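Local coordinates for protein TetR transcriptional regulator (Chloroflexus aurantiacus, PDB 3QBM) that probably binds DNA as a TetR-family transcriptional regulator, forms a dimer and carries bound magnesium ions, at residues R11-A16 with R46-K51; C104-T109 with E122-V127. All coordinates share one frame; numbering follows the deposited sequence.

In the fold
Contacts 1 and 2 are both buried and apolar, and neither has a hydrogen bond across it. They hold different elements. Contact 1 sets helix 2-23 against the loop before helix 51-74, in the N-terminal TetR-family region. Contact 2 pairs helices 105-113 and 118-144 in the C-terminal region. The first has a single aromatic ring meeting two valines. The second is made by aliphatic groups of isoleucine, valine and a threonine methyl, and buries more surface, 218 Å² against 127 Å². Contact 2 lies nearer the centre of the chain and touches the second subunit; contact 1 does not. Their centres are 19 Å apart and their nearest atoms about 9 Å. Helix 51-74 packs against both.

Contact 1. Residues R11-A16 with R46-K51; sequences RVVAQA and RHFESK
Phe48 inserts its ring against Val12 and Val13, which lie on consecutive positions of helix 2-23. The far end of the ring makes the contact. Val13 CG2 is 3.4 Å from Phe48 CZ and touches CE1 as well. Val12 comes to the neighbouring corner, with CG1 3.9 Å from Phe48 CE2 and its CB almost as near. Both methyls approach the ring obliquely. The Val13 side chain crosses Phe48 at about a right angle, whereas Val12 and Phe48 run past each other in opposite directions.

The torsions explain the reach. Phe48 CG stands beside the backbone N and anti to the carbonyl carbon (chi1 -57°), and this turns the ring toward the helix. In Val13 it is CG2, the methyl anti to the carbonyl carbon, that meets the ring. The two backbones stay well apart: the nearest CA atoms, those of Val12 and His47, are 9.0 Å from each other. The aromatic side chain spans that gap with apolar packing, with no hydrogen bond across the contact.

The helical side is kept regular by backbone bonds such as Ala16 N to Val12 O, 2.8 Å. Phe48 also packs on Arg9 of the same helix. Just beyond Phe48, Ser50 is the N-cap of helix 51-74, and its OG caps Gln53 N. The extended side chain of Lys51 carries NZ to the carbonyl oxygens of Tyr25 and Thr28, tying the start of that helix to the chain after helix 2-23.

Phe48 is the last residue of the predicted helix-turn-helix motif. Val13 also packs on Ala57 and Tyr61 of helix 51-74. The contact thus lies where helix 2-23, the end of the helix-turn-helix and helix 51-74 meet.

Contact 2. Residues C104-T109 with E122-V127; sequences CPILNT and ERVRAV
Ile106 meets Val124 and Val127, and Thr109 meets Val124, without any aromatic or other planar side chain; the flat groups here are peptide carbonyls. Ile106 O is 3.7 Å from Val124 CG1. Pro105 O accepts two bonds, from Thr109 N and from Thr109 OG1. The hydroxyl bond is 2.7 Å from OG1 to Pro105 O and lies in the carbonyl plane. Thr109 OG1 stands beside the backbone N (chi1 -56°), and CG2, anti to that N, meets Val124. The bonds of OG1 to Pro105 O and Tyr25 OH help hold this rotation. Thr109 CG2 and Val124 CG2 are tightly packed at 3.5 Å.

Ile106 reaches across with its tip. CD1 sits against both methyls of Val127, 3.7 Å from CG1, while Ile106 CG2 lies 3.9 Å from Val124 CG1. Cys104 is the N-cap of helix 105-113: Leu107 N donates to SG at 176°, nearly straight.

Val124 also packs on Ile174 of the second subunit. The side chain of Thr109 is about 10 Å from a bound magnesium ion. The short axes run 9.9 Å apart at 143°. This is antiparallel helix packing within the all-helical C-terminal domain of a TetR regulator.

Contact 1. Residues R11-A16 with R46-K51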
loop_
_atom_site.group_PDB
_atom_site.type_symbol
_atom_site.label_atom_id
_atom_site.label_comp_id
_atom_site.label_asym_id
_atom_site.label_seq_id
_atom_site.Cartn_x
_atom_site.Cartn_y
_atom_site.Cartn_z
ATOM N N ARG A 11 18.735 -0.752 -21.028
ATOM C CA ARG A 11 18.424 0.674 -20.905
ATOM C C ARG A 11 16.932 0.959 -21.014
ATOM O O ARG A 11 16.385 1.745 -20.251
ATOM C CB ARG A 11 19.140 1.486 -21.989
ATOM C CG ARG A 11 20.665 1.528 -21.931
ATOM C CD ARG A 11 21.199 2.220 -23.199
ATOM N NE ARG A 11 22.514 2.850 -23.019
ATOM C CZ ARG A 11 23.696 2.253 -23.202
ATOM N NH1 ARG A 11 23.782 0.984 -23.608
ATOM N NH2 ARG A 11 24.812 2.946 -22.983
ATOM N N VAL A 12 16.261 0.348 -21.977
ATOM C CA VAL A 12 14.837 0.601 -22.129
ATOM C C VAL A 12 14.082 0.113 -20.894
ATOM O O VAL A 12 13.282 0.843 -20.347
ATOM C CB VAL A 12 14.263 -0.034 -23.413
ATOM C CG1 VAL A 12 12.764 0.205 -23.489
ATOM C CG2 VAL A 12 14.964 0.558 -24.636
ATOM N N VAL A 13 14.360 -1.119 -20.465
ATOM C CA VAL A 13 13.679 -1.705 -19.321
ATOM C C VAL A 13 13.875 -0.830 -18.089
ATOM O O VAL A 13 12.925 -0.594 -17.342
ATOM C CB VAL A 13 14.160 -3.159 -19.040
ATOM C CG1 VAL A 13 13.794 -3.573 -17.671
ATOM C CG2 VAL A 13 13.583 -4.135 -20.066
ATOM N N ALA A 14 15.093 -0.331 -17.880
ATOM C CA ALA A 14 15.394 0.529 -16.710
ATOM C C ALA A 14 14.588 1.836 -16.769
ATOM O O ALA A 14 14.010 2.274 -15.784
ATOM C CB ALA A 14 16.895 0.819 -16.587
ATOM N N GLN A 15 14.536 2.456 -17.930
ATOM C CA GLN A 15 13.749 3.694 -18.070
ATOM C C GLN A 15 12.233 3.451 -17.968
ATOM O O GLN A 15 11.495 4.265 -17.394
ATOM C CB GLN A 15 14.063 4.371 -19.398
ATOM C CG GLN A 15 15.541 4.779 -19.557
ATOM C CD GLN A 15 15.979 5.819 -18.543
ATOM O OE1 GLN A 15 15.192 6.665 -18.106
ATOM N NE2 GLN A 15 17.248 5.754 -18.162
ATOM N N ALA A 16 11.765 2.350 -18.556
ATOM C CA ALA A 16 10.330 2.010 -18.480
ATOM C C ALA A 16 9.949 1.830 -17.014
ATOM O O ALA A 16 8.934 2.361 -16.561
ATOM C CB ALA A 16 10.025 0.755 -19.247
ATOM N N ARG A 46 11.508 -3.339 -31.593
ATOM C CA ARG A 46 12.492 -4.258 -32.137
ATOM C C ARG A 46 12.895 -5.221 -30.982
ATOM O O ARG A 46 13.104 -6.424 -31.189
ATOM C CB ARG A 46 13.690 -3.446 -32.648
ATOM C CG ARG A 46 15.011 -4.192 -32.884
ATOM C CD ARG A 46 14.952 -5.189 -34.025
ATOM N NE ARG A 46 16.248 -5.576 -34.614
ATOM C CZ ARG A 46 17.440 -5.634 -33.997
ATOM N NH1 ARG A 46 17.611 -5.364 -32.701
ATOM N NH2 ARG A 46 18.504 -5.999 -34.705
ATOM N N HIS A 47 12.952 -4.689 -29.766
ATOM C CA HIS A 47 13.418 -5.460 -28.601
ATOM C C HIS A 47 12.324 -6.094 -27.766
ATOM O O HIS A 47 12.598 -7.036 -27.024
ATOM C CB HIS A 47 14.307 -4.576 -27.731
ATOM C CG HIS A 47 15.533 -4.120 -28.452
ATOM N ND1 HIS A 47 16.566 -4.980 -28.774
ATOM C CD2 HIS A 47 15.852 -2.925 -29.004
ATOM C CE1 HIS A 47 17.480 -4.325 -29.467
ATOM N NE2 HIS A 47 17.069 -3.078 -29.627
ATOM N N PHE A 48 11.094 -5.569 -27.870
ATOM C CA PHE A 48 9.953 -6.077 -27.094
ATOM C C PHE A 48 8.815 -6.256 -28.058
ATOM O O PHE A 48 8.644 -5.475 -28.985
ATOM C CB PHE A 48 9.575 -5.119 -25.958
ATOM C CG PHE A 48 10.712 -4.852 -25.020
ATOM C CD1 PHE A 48 10.995 -5.739 -23.998
ATOM C CD2 PHE A 48 11.558 -3.780 -25.221
ATOM C CE1 PHE A 48 12.075 -5.541 -23.166
ATOM C CE2 PHE A 48 12.641 -3.572 -24.395
ATOM C CZ PHE A 48 12.897 -4.449 -23.349
ATOM N N GLU A 49 8.061 -7.316 -27.875
ATOM C CA GLU A 49 6.991 -7.573 -28.777
ATOM C C GLU A 49 5.788 -6.679 -28.527
ATOM O O GLU A 49 4.998 -6.446 -29.426
ATOM C CB GLU A 49 6.641 -9.048 -28.760
ATOM C CG GLU A 49 7.524 -9.802 -29.778
ATOM C CD GLU A 49 7.419 -11.311 -29.669
ATOM O OE1 GLU A 49 6.874 -11.797 -28.640
ATOM O OE2 GLU A 49 7.898 -11.999 -30.607
ATOM N N SER A 50 5.676 -6.155 -27.311
ATOM C CA SER A 50 4.520 -5.352 -26.942
ATOM C C SER A 50 4.819 -4.538 -25.690
ATOM O O SER A 50 5.793 -4.777 -24.991
ATOM C CB SER A 50 3.323 -6.263 -26.662
ATOM O OG SER A 50 3.540 -6.999 -25.465
ATOM N N LYS A 51 3.937 -3.594 -25.404
ATOM C CA LYS A 51 4.003 -2.837 -24.151
ATOM C C LYS A 51 3.878 -3.773 -22.938
ATOM O O LYS A 51 4.543 -3.571 -21.894
ATOM C CB LYS A 51 2.879 -1.788 -24.121
ATOM C CG LYS A 51 3.049 -0.793 -22.998
ATOM C CD LYS A 51 1.892 0.103 -22.849
ATOM C CE LYS A 51 1.978 0.853 -21.513
ATOM N NZ LYS A 51 0.740 1.595 -21.307
#

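Contact 2. Residues C104-T109 with E122-V127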
loop_
_atom_site.group_PDB
_atom_site.type_symbol
_atom_site.label_atom_id
_atom_site.label_comp_id
_atom_site.label_asym_id
_atom_site.label_seq_id
_atom_site.Cartn_x
_atom_site.Cartn_y
_atom_site.Cartn_z
ATOM N N CYS A 104 8.324 2.337 -3.546
ATOM C CA CYS A 104 8.504 0.879 -3.647
ATOM C C CYS A 104 7.752 0.313 -4.845
ATOM O O CYS A 104 6.526 0.411 -4.894
ATOM C CB CYS A 104 8.044 0.141 -2.368
ATOM S SG CYS A 104 8.198 -1.617 -2.480
ATOM N N PRO A 105 8.466 -0.322 -5.794
ATOM C CA PRO A 105 7.756 -0.866 -6.968
ATOM C C PRO A 105 6.925 -2.101 -6.676
ATOM O O PRO A 105 6.000 -2.440 -7.451
ATOM C CB PRO A 105 8.891 -1.193 -7.936
ATOM C CG PRO A 105 10.028 -1.540 -7.034
ATOM C CD PRO A 105 9.913 -0.596 -5.857
ATOM N N ILE A 106 7.211 -2.767 -5.558
ATOM C CA ILE A 106 6.435 -3.925 -5.133
ATOM C C ILE A 106 5.049 -3.444 -4.671
ATOM O O ILE A 106 4.001 -3.940 -5.144
ATOM C CB ILE A 106 7.180 -4.726 -4.035
ATOM C CG1 ILE A 106 8.638 -5.007 -4.437
ATOM C CG2 ILE A 106 6.472 -6.078 -3.737
ATOM C CD1 ILE A 106 8.799 -5.716 -5.762
ATOM N N LEU A 107 5.050 -2.469 -3.750
ATOM C CA LEU A 107 3.835 -1.805 -3.290
ATOM C C LEU A 107 3.082 -1.174 -4.463
ATOM O O LEU A 107 1.871 -1.376 -4.627
ATOM C CB LEU A 107 4.166 -0.737 -2.238
ATOM C CG LEU A 107 3.092 0.227 -1.730
ATOM C CD1 LEU A 107 1.948 -0.533 -1.052
ATOM C CD2 LEU A 107 3.670 1.336 -0.803
ATOM N N ASN A 108 3.770 -0.368 -5.250
ATOM C CA ASN A 108 3.101 0.333 -6.328
ATOM C C ASN A 108 2.470 -0.638 -7.363
ATOM O O ASN A 108 1.339 -0.417 -7.832
ATOM C CB ASN A 108 4.067 1.285 -7.022
ATOM C CG ASN A 108 4.496 2.456 -6.150
ATOM O OD1 ASN A 108 3.935 2.713 -5.072
ATOM N ND2 ASN A 108 5.528 3.164 -6.611
ATOM N N THR A 109 3.188 -1.706 -7.737
ATOM C CA THR A 109 2.690 -2.673 -8.704
ATOM C C THR A 109 1.592 -3.525 -8.082
ATOM O O THR A 109 0.664 -3.902 -8.788
ATOM C CB THR A 109 3.813 -3.559 -9.279
ATOM O OG1 THR A 109 4.846 -2.735 -9.863
ATOM C CG2 THR A 109 3.266 -4.573 -10.304
ATOM N N GLU A 122 1.363 -12.191 -10.005
ATOM C CA GLU A 122 2.152 -13.364 -9.684
ATOM C C GLU A 122 3.597 -12.983 -9.416
ATOM O O GLU A 122 4.253 -13.559 -8.554
ATOM C CB GLU A 122 2.089 -14.388 -10.826
ATOM C CG GLU A 122 2.750 -15.694 -10.427
ATOM C CD GLU A 122 2.563 -16.798 -11.462
ATOM O OE1 GLU A 122 2.493 -16.491 -12.673
ATOM O OE2 GLU A 122 2.503 -17.977 -11.055
ATOM N N ARG A 123 4.100 -12.021 -10.184
ATOM C CA ARG A 123 5.458 -11.511 -9.987
ATOM C C ARG A 123 5.618 -10.757 -8.649
ATOM O O ARG A 123 6.634 -10.918 -7.960
ATOM C CB ARG A 123 5.850 -10.626 -11.157
ATOM C CG ARG A 123 6.415 -11.406 -12.332
ATOM C CD ARG A 123 6.458 -10.524 -13.546
ATOM N NE ARG A 123 7.549 -10.864 -14.454
ATOM C CZ ARG A 123 7.526 -11.805 -15.392
ATOM N NH1 ARG A 123 6.471 -12.572 -15.596
ATOM N NH2 ARG A 123 8.597 -11.962 -16.157
ATOM N N VAL A 124 4.614 -9.947 -8.305
ATOM C CA VAL A 124 4.604 -9.250 -7.034
ATOM C C VAL A 124 4.577 -10.298 -5.938
ATOM O O VAL A 124 5.391 -10.216 -5.007
ATOM C CB VAL A 124 3.440 -8.217 -6.918
ATOM C CG1 VAL A 124 3.329 -7.582 -5.488
ATOM C CG2 VAL A 124 3.629 -7.091 -7.933
ATOM N N ARG A 125 3.696 -11.297 -6.058
ATOM C CA ARG A 125 3.598 -12.356 -5.047
ATOM C C ARG A 125 4.920 -13.085 -4.862
ATOM O O ARG A 125 5.314 -13.382 -3.738
ATOM C CB ARG A 125 2.442 -13.314 -5.347
ATOM C CG ARG A 125 2.328 -14.507 -4.424
ATOM C CD ARG A 125 1.027 -15.245 -4.736
ATOM N NE ARG A 125 0.680 -16.221 -3.713
ATOM C CZ ARG A 125 -0.486 -16.855 -3.636
ATOM N NH1 ARG A 125 -1.456 -16.629 -4.520
ATOM N NH2 ARG A 125 -0.689 -17.720 -2.659
ATOM N N ALA A 126 5.611 -13.356 -5.965
ATOM C CA ALA A 126 6.924 -14.005 -5.910
ATOM C C ALA A 126 7.935 -13.164 -5.085
ATOM O O ALA A 126 8.695 -13.718 -4.276
ATOM C CB ALA A 126 7.435 -14.274 -7.324
ATOM N N VAL A 127 7.918 -11.844 -5.240
ATOM C CA VAL A 127 8.804 -10.993 -4.431
ATOM C C VAL A 127 8.448 -11.049 -2.954
ATOM O O VAL A 127 9.351 -11.227 -2.110
ATOM C CB VAL A 127 8.929 -9.539 -4.910
ATOM C CG1 VAL A 127 9.745 -8.688 -3.860
ATOM C CG2 VAL A 127 9.578 -9.505 -6.318
#